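Local coordinates for protein glycosyl hydrolase, family 38 (Enterococcus faecalis, PDB 5KBP) that probably hydrolyses alpha-mannosidic linkages as a metal-dependent alpha-mannosidase of glycoside hydrolase family 38, at residues A403-L408 and W504-I510; A222-H226 and A269-P275; L32-D37 and D63-R68. The contacts are given in a common frame with arbitrary orientation. Residues are numbered along the deposited sequence.

Overall arrangement
From the N terminus, contact 3 comes first: 32-37 on helix 25-45 meets 63-68, which starts on helix 59-65, closing a 25-residue loop, about half helix, at a face reached by the second subunit. Contact 2 follows in the same family 38 N-terminal range, where the loop 222-226 leading into strand 226-231 is held against 269-275, which starts on helix 263-270; the two centres are about 36 Å apart. Contact 1 closes last, pairing strands 404-410 and 503-511 in the C-terminal part, its centre about 66 Å from that of contact 2 and about 53 Å from that of contact 3. The loops run in series, neither nesting nor crossing; contacts 1 and 2 lie on opposite sides of the chain's centre.

Contact 1 (A403-L408 and W504-I510); sequences AHPFVL and WDSFALI
Two extended strands of the family 38 C-terminal domain 1, 404-408 and 504-510, run antiparallel, their axes 4.2 Å apart at closest approach and their directions 153° apart. His404 faces Leu509, Phe406 faces Phe507 and Leu408 faces Asp505 as hydrogen-bonded pairs (CA-CA 4.9, 5.5 and 5.2 Å). Pro405-Ala508 and Val407-Ser506 are the non-hydrogen-bonded pairs between them (CA-CA 3.8 and 4.4 Å).

The backbone ladder has six rungs: His404 N to Leu509 O 3.1 Å, Leu509 N to His404 O 2.9 Å, Phe406 N to Phe507 O 2.9 Å, Phe507 N to Phe406 O 2.9 Å, Leu408 N to Asp505 O 2.8 Å and Asp505 N to Leu408 O 2.9 Å. CA-H...O contacts supplement it, among them Pro405 CA to Phe507 O at 3.2 Å and Trp504 CA to Leu408 O at 3.1 Å.

On the face bearing Phe406 and Leu408, the p rotamer of Phe406 lays its ring over Phe507 CB, a CH-pi contact 4.0 Å from the ring centroid. Phe507 (m rotamer) brings CE2 to 3.9 Å from Leu408 CD1. Strand 416-430 covers Phe406 and Leu408.

On the face of Pro405 and Val407, Pro405 CB lies 4.3 Å from Ala508 CB, with Phe399 packed on both residues.

Outside the two strands, Ser506 OG hydrogen-bonds to Pro817 O and Trp504 NE1 to Ala816 O. Strand 804-807 pairs with 404-410, and 451-454 with 503-511, extending the antiparallel sheet. Proline lacks an amide proton, but at its non-hydrogen-bonded position Pro405 keeps the ladder complete; main-chain bonds set the register and mostly apolar side chains fill the faces.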
loop_
_atom_site.group_PDB
_atom_site.type_symbol
_atom_site.label_atom_id
_atom_site.label_comp_id
_atom_site.label_asym_id
_atom_site.label_seq_id
_atom_site.Cartn_x
_atom_site.Cartn_y
_atom_site.Cartn_z
ATOM N N ALA A 403 14.949 40.471 -11.265
ATOM C CA ALA A 403 15.654 39.234 -11.555
ATOM C C ALA A 403 14.983 38.053 -10.859
ATOM O O ALA A 403 14.303 38.199 -9.840
ATOM C CB ALA A 403 17.117 39.331 -11.123
ATOM N N HIS A 404 15.185 36.863 -11.431
ATOM C CA HIS A 404 14.632 35.619 -10.903
ATOM C C HIS A 404 15.767 34.772 -10.341
ATOM O O HIS A 404 16.419 34.024 -11.086
ATOM C CB HIS A 404 13.874 34.859 -11.994
ATOM C CG HIS A 404 12.851 35.687 -12.710
ATOM N ND1 HIS A 404 11.611 35.964 -12.174
ATOM C CD2 HIS A 404 12.884 36.298 -13.918
ATOM C CE1 HIS A 404 10.925 36.711 -13.022
ATOM N NE2 HIS A 404 11.675 36.928 -14.087
ATOM N N PRO A 405 16.052 34.852 -9.044
ATOM C CA PRO A 405 17.175 34.095 -8.487
ATOM C C PRO A 405 16.817 32.648 -8.182
ATOM O O PRO A 405 15.661 32.300 -7.929
ATOM C CB PRO A 405 17.506 34.859 -7.199
ATOM C CG PRO A 405 16.208 35.453 -6.784
ATOM C CD PRO A 405 15.445 35.757 -8.051
ATOM N N PHE A 406 17.845 31.801 -8.213
ATOM C CA PHE A 406 17.711 30.397 -7.853
ATOM C C PHE A 406 19.011 29.936 -7.209
ATOM O O PHE A 406 20.072 30.528 -7.421
ATOM C CB PHE A 406 17.357 29.525 -9.066
ATOM C CG PHE A 406 18.361 29.594 -10.183
ATOM C CD1 PHE A 406 18.280 30.589 -11.146
ATOM C CD2 PHE A 406 19.379 28.659 -10.278
ATOM C CE1 PHE A 406 19.200 30.654 -12.176
ATOM C CE2 PHE A 406 20.302 28.719 -11.308
ATOM C CZ PHE A 406 20.212 29.717 -12.257
ATOM N N VAL A 407 18.918 28.866 -6.420
ATOM C CA VAL A 407 20.024 28.389 -5.594
ATOM C C VAL A 407 20.322 26.936 -5.938
ATOM O O VAL A 407 19.405 26.124 -6.097
ATOM C CB VAL A 407 19.707 28.537 -4.091
ATOM C CG1 VAL A 407 20.903 28.125 -3.248
ATOM C CG2 VAL A 407 19.290 29.965 -3.770
ATOM N N LEU A 408 21.612 26.611 -6.039
ATOM C CA LEU A 408 22.083 25.257 -6.301
ATOM C C LEU A 408 22.766 24.716 -5.052
ATOM O O LEU A 408 23.711 25.330 -4.547
ATOM C CB LEU A 408 23.047 25.231 -7.488
ATOM C CG LEU A 408 22.427 25.123 -8.882
ATOM C CD1 LEU A 408 23.479 25.348 -9.958
ATOM C CD2 LEU A 408 21.765 23.766 -9.052
ATOM N N TRP A 504 26.372 25.765 -1.171
ATOM C CA TRP A 504 25.347 26.236 -2.091
ATOM C C TRP A 504 25.840 27.472 -2.825
ATOM O O TRP A 504 26.565 28.296 -2.260
ATOM C CB TRP A 504 24.017 26.533 -1.375
ATOM C CG TRP A 504 24.047 27.661 -0.381
ATOM C CD1 TRP A 504 24.073 28.998 -0.658
ATOM C CD2 TRP A 504 24.010 27.548 1.046
ATOM N NE1 TRP A 504 24.077 29.723 0.509
ATOM C CE2 TRP A 504 24.037 28.856 1.570
ATOM C CE3 TRP A 504 23.968 26.467 1.933
ATOM C CZ2 TRP A 504 24.021 29.112 2.940
ATOM C CZ3 TRP A 504 23.953 26.725 3.292
ATOM C CH2 TRP A 504 23.980 28.036 3.782
ATOM N N ASP A 505 25.447 27.586 -4.089
ATOM C CA ASP A 505 25.770 28.731 -4.926
ATOM C C ASP A 505 24.484 29.344 -5.456
ATOM O O ASP A 505 23.577 28.627 -5.893
ATOM C CB ASP A 505 26.685 28.329 -6.090
ATOM C CG ASP A 505 28.093 27.992 -5.638
ATOM O OD1 ASP A 505 28.664 28.762 -4.836
ATOM O OD2 ASP A 505 28.629 26.955 -6.082
ATOM N N SER A 506 24.407 30.669 -5.412
ATOM C CA SER A 506 23.225 31.397 -5.849
ATOM C C SER A 506 23.467 32.027 -7.214
ATOM O O SER A 506 24.551 32.551 -7.487
ATOM C CB SER A 506 22.844 32.477 -4.835
ATOM O OG SER A 506 22.543 31.905 -3.574
ATOM N N PHE A 507 22.453 31.963 -8.070
ATOM C CA PHE A 507 22.479 32.576 -9.390
ATOM C C PHE A 507 21.157 33.299 -9.613
ATOM O O PHE A 507 20.243 33.232 -8.786
ATOM C CB PHE A 507 22.733 31.530 -10.484
ATOM C CG PHE A 507 24.002 30.748 -10.293
ATOM C CD1 PHE A 507 25.206 31.223 -10.788
ATOM C CD2 PHE A 507 23.992 29.538 -9.621
ATOM C CE1 PHE A 507 26.374 30.507 -10.615
ATOM C CE2 PHE A 507 25.157 28.816 -9.444
ATOM C CZ PHE A 507 26.350 29.301 -9.943
ATOM N N ALA A 508 21.053 34.002 -10.739
ATOM C CA ALA A 508 19.836 34.732 -11.058
ATOM C C ALA A 508 19.633 34.741 -12.565
ATOM O O ALA A 508 20.565 34.512 -13.340
ATOM C CB ALA A 508 19.873 36.166 -10.519
ATOM N N LEU A 509 18.396 35.017 -12.969
ATOM C CA LEU A 509 17.999 35.038 -14.372
ATOM C C LEU A 509 17.531 36.447 -14.708
ATOM O O LEU A 509 16.455 36.869 -14.268
ATOM C CB LEU A 509 16.901 34.009 -14.641
ATOM C CG LEU A 509 16.910 33.298 -15.994
ATOM C CD1 LEU A 509 18.181 32.485 -16.157
ATOM C CD2 LEU A 509 15.684 32.411 -16.128
ATOM N N ILE A 510 18.335 37.175 -15.476
ATOM C CA ILE A 510 18.004 38.533 -15.882
ATOM C C ILE A 510 17.781 38.559 -17.387
ATOM O O ILE A 510 18.215 37.671 -18.127
ATOM C CB ILE A 510 19.094 39.547 -15.479
ATOM C CG1 ILE A 510 20.411 39.227 -16.190
ATOM C CG2 ILE A 510 19.285 39.551 -13.976
ATOM C CD1 ILE A 510 21.497 40.253 -15.950
#

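Contact 2 (A222-H226 and A269-P275); sequences ASTNH and AVQEELP
This is a loop-to-helix contact in the family 38 N-terminal domain: the loop 222-226, which contains an ST turn at Thr224-His226 and leads into strand 226-231, packs against 269-275, which starts on helix 263-270 and runs on to Pro275. In the turn, Thr224 is a p rotamer and its OG1 accepts from His226 N at 3.0 Å, while Asn225 (phi/psi -82/8) bends the backbone. The nearest CA pairs are His226-Val270 at 5.8 Å, Thr224-Glu273 at 6.4 Å and Ser223-Pro275 at 7.0 Å.

Beyond Ala269 and Val270, Glu273 (phi/psi -117/42) turns the chain toward Leu274 and Pro275. Thr224 fits against this bend, its OG1 3.5 Å from Val270 CG2 and its CG2 3.2 Å from Glu273 O. Ser223 CB lies 3.9 Å from Pro275 CG, and Ser223 OG bonds to Glu174.

His226 (chi1 -56°, chi2 -82°) takes Ala269 CB over one ring face, a CH-pi contact 4.1 Å from the centroid. The imidazole is held at both nitrogens, ND1 by Tyr10 OH of strand 7-13 and NE2 by Glu273. A water donates to Glu273 OE1 at 2.9 Å and accepts a weak bond from Asn225 ND2 at 3.5 Å. The His-carboxylate hydrogen bond itself runs from His226 NE2 to Glu273 OE2, 3.2 Å long and nearly straight at 169°.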
loop_
_atom_site.group_PDB
_atom_site.type_symbol
_atom_site.label_atom_id
_atom_site.label_comp_id
_atom_site.label_asym_id
_atom_site.label_seq_id
_atom_site.Cartn_x
_atom_site.Cartn_y
_atom_site.Cartn_z
ATOM N N ALA A 222 30.759 -28.219 20.059
ATOM C CA ALA A 222 30.816 -27.434 21.286
ATOM C C ALA A 222 32.258 -27.336 21.771
ATOM O O ALA A 222 32.910 -28.357 22.010
ATOM C CB ALA A 222 29.927 -28.058 22.357
ATOM N N SER A 223 32.759 -26.108 21.906
ATOM C CA SER A 223 34.079 -25.869 22.475
ATOM C C SER A 223 34.057 -25.765 23.993
ATOM O O SER A 223 35.123 -25.804 24.617
ATOM C CB SER A 223 34.690 -24.592 21.888
ATOM O OG SER A 223 33.822 -23.487 22.067
ATOM N N THR A 224 32.878 -25.629 24.594
ATOM C CA THR A 224 32.709 -25.577 26.039
ATOM C C THR A 224 31.696 -26.638 26.455
ATOM O O THR A 224 31.116 -27.338 25.619
ATOM C CB THR A 224 32.251 -24.185 26.499
ATOM O OG1 THR A 224 30.872 -23.999 26.154
ATOM C CG2 THR A 224 33.077 -23.099 25.827
ATOM N N ASN A 225 31.481 -26.758 27.763
ATOM C CA ASN A 225 30.443 -27.634 28.289
ATOM C C ASN A 225 29.064 -26.989 28.263
ATOM O O ASN A 225 28.118 -27.556 28.821
ATOM C CB ASN A 225 30.788 -28.064 29.716
ATOM C CG ASN A 225 32.034 -28.922 29.779
ATOM O OD1 ASN A 225 32.305 -29.707 28.871
ATOM N ND2 ASN A 225 32.803 -28.773 30.851
ATOM N N HIS A 226 28.932 -25.825 27.632
ATOM C CA HIS A 226 27.675 -25.092 27.574
ATOM C C HIS A 226 27.079 -25.244 26.180
ATOM O O HIS A 226 27.692 -24.833 25.188
ATOM C CB HIS A 226 27.897 -23.620 27.922
ATOM C CG HIS A 226 28.552 -23.413 29.253
ATOM N ND1 HIS A 226 27.851 -23.432 30.439
ATOM C CD2 HIS A 226 29.847 -23.195 29.585
ATOM C CE1 HIS A 226 28.683 -23.229 31.444
ATOM N NE2 HIS A 226 29.901 -23.082 30.953
ATOM N N ALA A 269 28.081 -17.249 30.017
ATOM C CA ALA A 269 28.619 -18.520 30.494
ATOM C C ALA A 269 29.592 -19.141 29.497
ATOM O O ALA A 269 30.631 -19.678 29.898
ATOM C CB ALA A 269 27.478 -19.492 30.794
ATOM N N VAL A 270 29.280 -19.081 28.200
ATOM C CA VAL A 270 30.102 -19.783 27.217
ATOM C C VAL A 270 31.423 -19.054 26.995
ATOM O O VAL A 270 32.471 -19.686 26.816
ATOM C CB VAL A 270 29.320 -19.978 25.902
ATOM C CG1 VAL A 270 28.953 -18.641 25.273
ATOM C CG2 VAL A 270 30.124 -20.824 24.925
ATOM N N GLN A 271 31.404 -17.719 27.018
ATOM C CA GLN A 271 32.613 -16.938 26.786
ATOM C C GLN A 271 33.547 -16.921 27.988
ATOM O O GLN A 271 34.690 -16.469 27.857
ATOM C CB GLN A 271 32.245 -15.504 26.400
ATOM C CG GLN A 271 31.487 -15.391 25.088
ATOM C CD GLN A 271 31.027 -13.976 24.800
ATOM O OE1 GLN A 271 31.833 -13.096 24.502
ATOM N NE2 GLN A 271 29.722 -13.750 24.896
ATOM N N GLU A 272 33.092 -17.397 29.146
ATOM C CA GLU A 272 33.943 -17.430 30.328
ATOM C C GLU A 272 34.882 -18.631 30.315
ATOM O O GLU A 272 35.958 -18.577 30.919
ATOM C CB GLU A 272 33.071 -17.440 31.586
ATOM C CG GLU A 272 33.790 -17.067 32.869
ATOM C CD GLU A 272 32.831 -16.590 33.943
ATOM O OE1 GLU A 272 32.992 -15.449 34.423
ATOM O OE2 GLU A 272 31.905 -17.351 34.295
ATOM N N GLU A 273 34.501 -19.704 29.627
ATOM C CA GLU A 273 35.297 -20.921 29.527
ATOM C C GLU A 273 35.710 -21.180 28.083
ATOM O O GLU A 273 35.669 -22.312 27.595
ATOM C CB GLU A 273 34.529 -22.113 30.094
ATOM C CG GLU A 273 33.986 -21.884 31.497
ATOM C CD GLU A 273 32.987 -22.944 31.919
ATOM O OE1 GLU A 273 32.838 -23.947 31.191
ATOM O OE2 GLU A 273 32.347 -22.771 32.977
ATOM N N LEU A 274 36.115 -20.129 27.386
ATOM C CA LEU A 274 36.462 -20.236 25.973
ATOM C C LEU A 274 37.901 -20.719 25.821
ATOM O O LEU A 274 38.804 -20.156 26.446
ATOM C CB LEU A 274 36.283 -18.887 25.284
ATOM C CG LEU A 274 35.531 -18.851 23.954
ATOM C CD1 LEU A 274 34.183 -19.543 24.077
ATOM C CD2 LEU A 274 35.353 -17.413 23.492
ATOM N N PRO A 275 38.152 -21.744 25.010
ATOM C CA PRO A 275 39.523 -22.242 24.854
ATOM C C PRO A 275 40.384 -21.287 24.040
ATOM O O PRO A 275 39.896 -20.435 23.295
ATOM C CB PRO A 275 39.334 -23.576 24.124
ATOM C CG PRO A 275 38.055 -23.408 23.375
ATOM C CD PRO A 275 37.180 -22.537 24.237
HETATM O O HOH W 1 32.109 -26.130 33.027
#

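Contact 3 (L32-D37 and D63-R68); sequences LIELVD and DYLQVR. With SO4 (sulfate ion), chain C.
A helix-helix contact at the interface with the second subunit joins helix 25-45, through 32-37, to helix 59-65 and the residues after it in the family 38 N-terminal domain. Residues 32-37 are regular helix, with Val36 N to Leu32 O and Asp37 N to Ile33 O both 3.0 Å. In 63-68, Arg68 N bonds to Tyr64 O at 3.0 Å. The closest CA pair is Ile33-Tyr64, 5.9 Å.

Tyr64 (chi1 t, chi2 76°) takes Val36 CG1 over its ring, 3.4 Å from the centroid and 5° off the normal, a close CH-pi contact. Ile33 CD1 lies 3.8 Å from Tyr64 CD1 and 3.9 Å from Val67 CB, while Leu32 CD2 is 3.9 Å from Asp63 CB.

Asp37 OD1 takes a very short hydrogen bond from Tyr64 OH, 2.4 Å, and forms a salt bridge with Arg68 NH1 at 2.9 Å, whose hydrogen bond is weak. Arg68 NE also bridges to Asp338 of the second subunit, whose Tyr342 packs on Val67, and Arg68 NH2 holds sulfate O2 (probably from the crystallisation liquor) at 3.0 Å. One carboxylate oxygen thus ties tyrosine and arginine to the first helix, and the arginine carries that charge network across the subunit boundary.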
loop_
_atom_site.group_PDB
_atom_site.type_symbol
_atom_site.label_atom_id
_atom_site.label_comp_id
_atom_site.label_asym_id
_atom_site.label_seq_id
_atom_site.Cartn_x
_atom_site.Cartn_y
_atom_site.Cartn_z
ATOM N N LEU A 32 0.920 -13.444 14.112
ATOM C CA LEU A 32 1.812 -12.846 15.098
ATOM C C LEU A 32 1.054 -12.480 16.367
ATOM O O LEU A 32 1.599 -12.577 17.473
ATOM C CB LEU A 32 2.499 -11.614 14.508
ATOM C CG LEU A 32 3.538 -10.931 15.397
ATOM C CD1 LEU A 32 4.719 -11.855 15.641
ATOM C CD2 LEU A 32 4.002 -9.610 14.795
ATOM N N ILE A 33 -0.206 -12.061 16.227
ATOM C CA ILE A 33 -1.016 -11.731 17.396
ATOM C C ILE A 33 -1.243 -12.972 18.248
ATOM O O ILE A 33 -1.172 -12.918 19.481
ATOM C CB ILE A 33 -2.349 -11.094 16.960
ATOM C CG1 ILE A 33 -2.094 -9.945 15.982
ATOM C CG2 ILE A 33 -3.127 -10.604 18.172
ATOM C CD1 ILE A 33 -1.245 -8.835 16.552
ATOM N N GLU A 34 -1.518 -14.108 17.602
ATOM C CA GLU A 34 -1.706 -15.353 18.338
ATOM C C GLU A 34 -0.433 -15.755 19.076
ATOM O O GLU A 34 -0.492 -16.215 20.222
ATOM C CB GLU A 34 -2.142 -16.466 17.386
ATOM C CG GLU A 34 -3.537 -16.285 16.809
ATOM C CD GLU A 34 -3.913 -17.384 15.835
ATOM O OE1 GLU A 34 -3.014 -18.143 15.412
ATOM O OE2 GLU A 34 -5.108 -17.490 15.489
ATOM N N LEU A 35 0.725 -15.583 18.435
ATOM C CA LEU A 35 1.986 -15.970 19.058
ATOM C C LEU A 35 2.259 -15.145 20.310
ATOM O O LEU A 35 2.538 -15.697 21.381
ATOM C CB LEU A 35 3.132 -15.821 18.057
ATOM C CG LEU A 35 4.540 -16.000 18.630
ATOM C CD1 LEU A 35 4.752 -17.424 19.111
ATOM C CD2 LEU A 35 5.591 -15.618 17.605
ATOM N N VAL A 36 2.179 -13.816 20.194
ATOM C CA VAL A 36 2.478 -12.955 21.334
ATOM C C VAL A 36 1.439 -13.128 22.436
ATOM O O VAL A 36 1.771 -13.051 23.625
ATOM C CB VAL A 36 2.589 -11.489 20.875
ATOM C CG1 VAL A 36 2.833 -10.564 22.063
ATOM C CG2 VAL A 36 3.702 -11.342 19.847
ATOM N N ASP A 37 0.177 -13.370 22.072
ATOM C CA ASP A 37 -0.835 -13.658 23.086
ATOM C C ASP A 37 -0.454 -14.882 23.907
ATOM O O ASP A 37 -0.615 -14.892 25.134
ATOM C CB ASP A 37 -2.203 -13.866 22.436
ATOM C CG ASP A 37 -2.844 -12.569 21.988
ATOM O OD1 ASP A 37 -2.417 -11.495 22.460
ATOM O OD2 ASP A 37 -3.786 -12.626 21.170
ATOM N N ASP A 63 4.002 -4.071 15.921
ATOM C CA ASP A 63 2.979 -4.743 15.128
ATOM C C ASP A 63 1.912 -5.381 16.006
ATOM O O ASP A 63 0.758 -5.504 15.585
ATOM C CB ASP A 63 3.619 -5.797 14.226
ATOM C CG ASP A 63 4.564 -5.196 13.203
ATOM O OD1 ASP A 63 4.383 -4.012 12.850
ATOM O OD2 ASP A 63 5.482 -5.909 12.746
ATOM N N TYR A 64 2.277 -5.790 17.223
ATOM C CA TYR A 64 1.309 -6.405 18.123
ATOM C C TYR A 64 0.390 -5.365 18.752
ATOM O O TYR A 64 -0.817 -5.597 18.883
ATOM C CB TYR A 64 2.039 -7.197 19.209
ATOM C CG TYR A 64 1.133 -7.813 20.256
ATOM C CD1 TYR A 64 0.379 -8.945 19.972
ATOM C CD2 TYR A 64 1.042 -7.270 21.531
ATOM C CE1 TYR A 64 -0.445 -9.515 20.929
ATOM C CE2 TYR A 64 0.220 -7.832 22.494
ATOM C CZ TYR A 64 -0.521 -8.955 22.187
ATOM O OH TYR A 64 -1.340 -9.519 23.141
ATOM N N LEU A 65 0.939 -4.213 19.137
ATOM C CA LEU A 65 0.155 -3.206 19.839
ATOM C C LEU A 65 -0.736 -2.388 18.917
ATOM O O LEU A 65 -1.681 -1.754 19.397
ATOM C CB LEU A 65 1.078 -2.273 20.624
ATOM C CG LEU A 65 1.751 -2.911 21.837
ATOM C CD1 LEU A 65 2.451 -1.850 22.658
ATOM C CD2 LEU A 65 0.732 -3.658 22.681
ATOM N N GLN A 66 -0.468 -2.379 17.610
ATOM C CA GLN A 66 -1.371 -1.673 16.709
ATOM C C GLN A 66 -2.679 -2.426 16.509
ATOM O O GLN A 66 -3.671 -1.820 16.090
ATOM C CB GLN A 66 -0.693 -1.407 15.360
ATOM C CG GLN A 66 -0.502 -2.623 14.474
ATOM C CD GLN A 66 -0.214 -2.238 13.036
ATOM O OE1 GLN A 66 -0.579 -1.149 12.590
ATOM N NE2 GLN A 66 0.446 -3.125 12.305
ATOM N N VAL A 67 -2.702 -3.724 16.807
ATOM C CA VAL A 67 -3.945 -4.493 16.796
ATOM C C VAL A 67 -4.548 -4.594 18.191
ATOM O O VAL A 67 -5.771 -4.533 18.348
ATOM C CB VAL A 67 -3.701 -5.890 16.193
ATOM C CG1 VAL A 67 -5.007 -6.667 16.115
ATOM C CG2 VAL A 67 -3.085 -5.769 14.821
ATOM N N ARG A 68 -3.713 -4.745 19.222
ATOM C CA ARG A 68 -4.160 -4.874 20.607
ATOM C C ARG A 68 -3.513 -3.781 21.453
ATOM O O ARG A 68 -2.605 -4.054 22.250
ATOM C CB ARG A 68 -3.827 -6.254 21.170
ATOM C CG ARG A 68 -4.195 -7.411 20.260
ATOM C CD ARG A 68 -4.389 -8.678 21.068
ATOM N NE ARG A 68 -5.552 -8.567 21.943
ATOM C CZ ARG A 68 -5.860 -9.440 22.895
ATOM N NH1 ARG A 68 -5.087 -10.497 23.106
ATOM N NH2 ARG A 68 -6.940 -9.255 23.640
HETATM S S SO4 C . -7.096 -11.412 26.473
HETATM O O1 SO4 C . -6.785 -10.021 26.786
HETATM O O2 SO4 C . -8.012 -11.466 25.337
HETATM O O3 SO4 C . -7.724 -12.039 27.632
HETATM O O4 SO4 C . -5.865 -12.125 26.141
#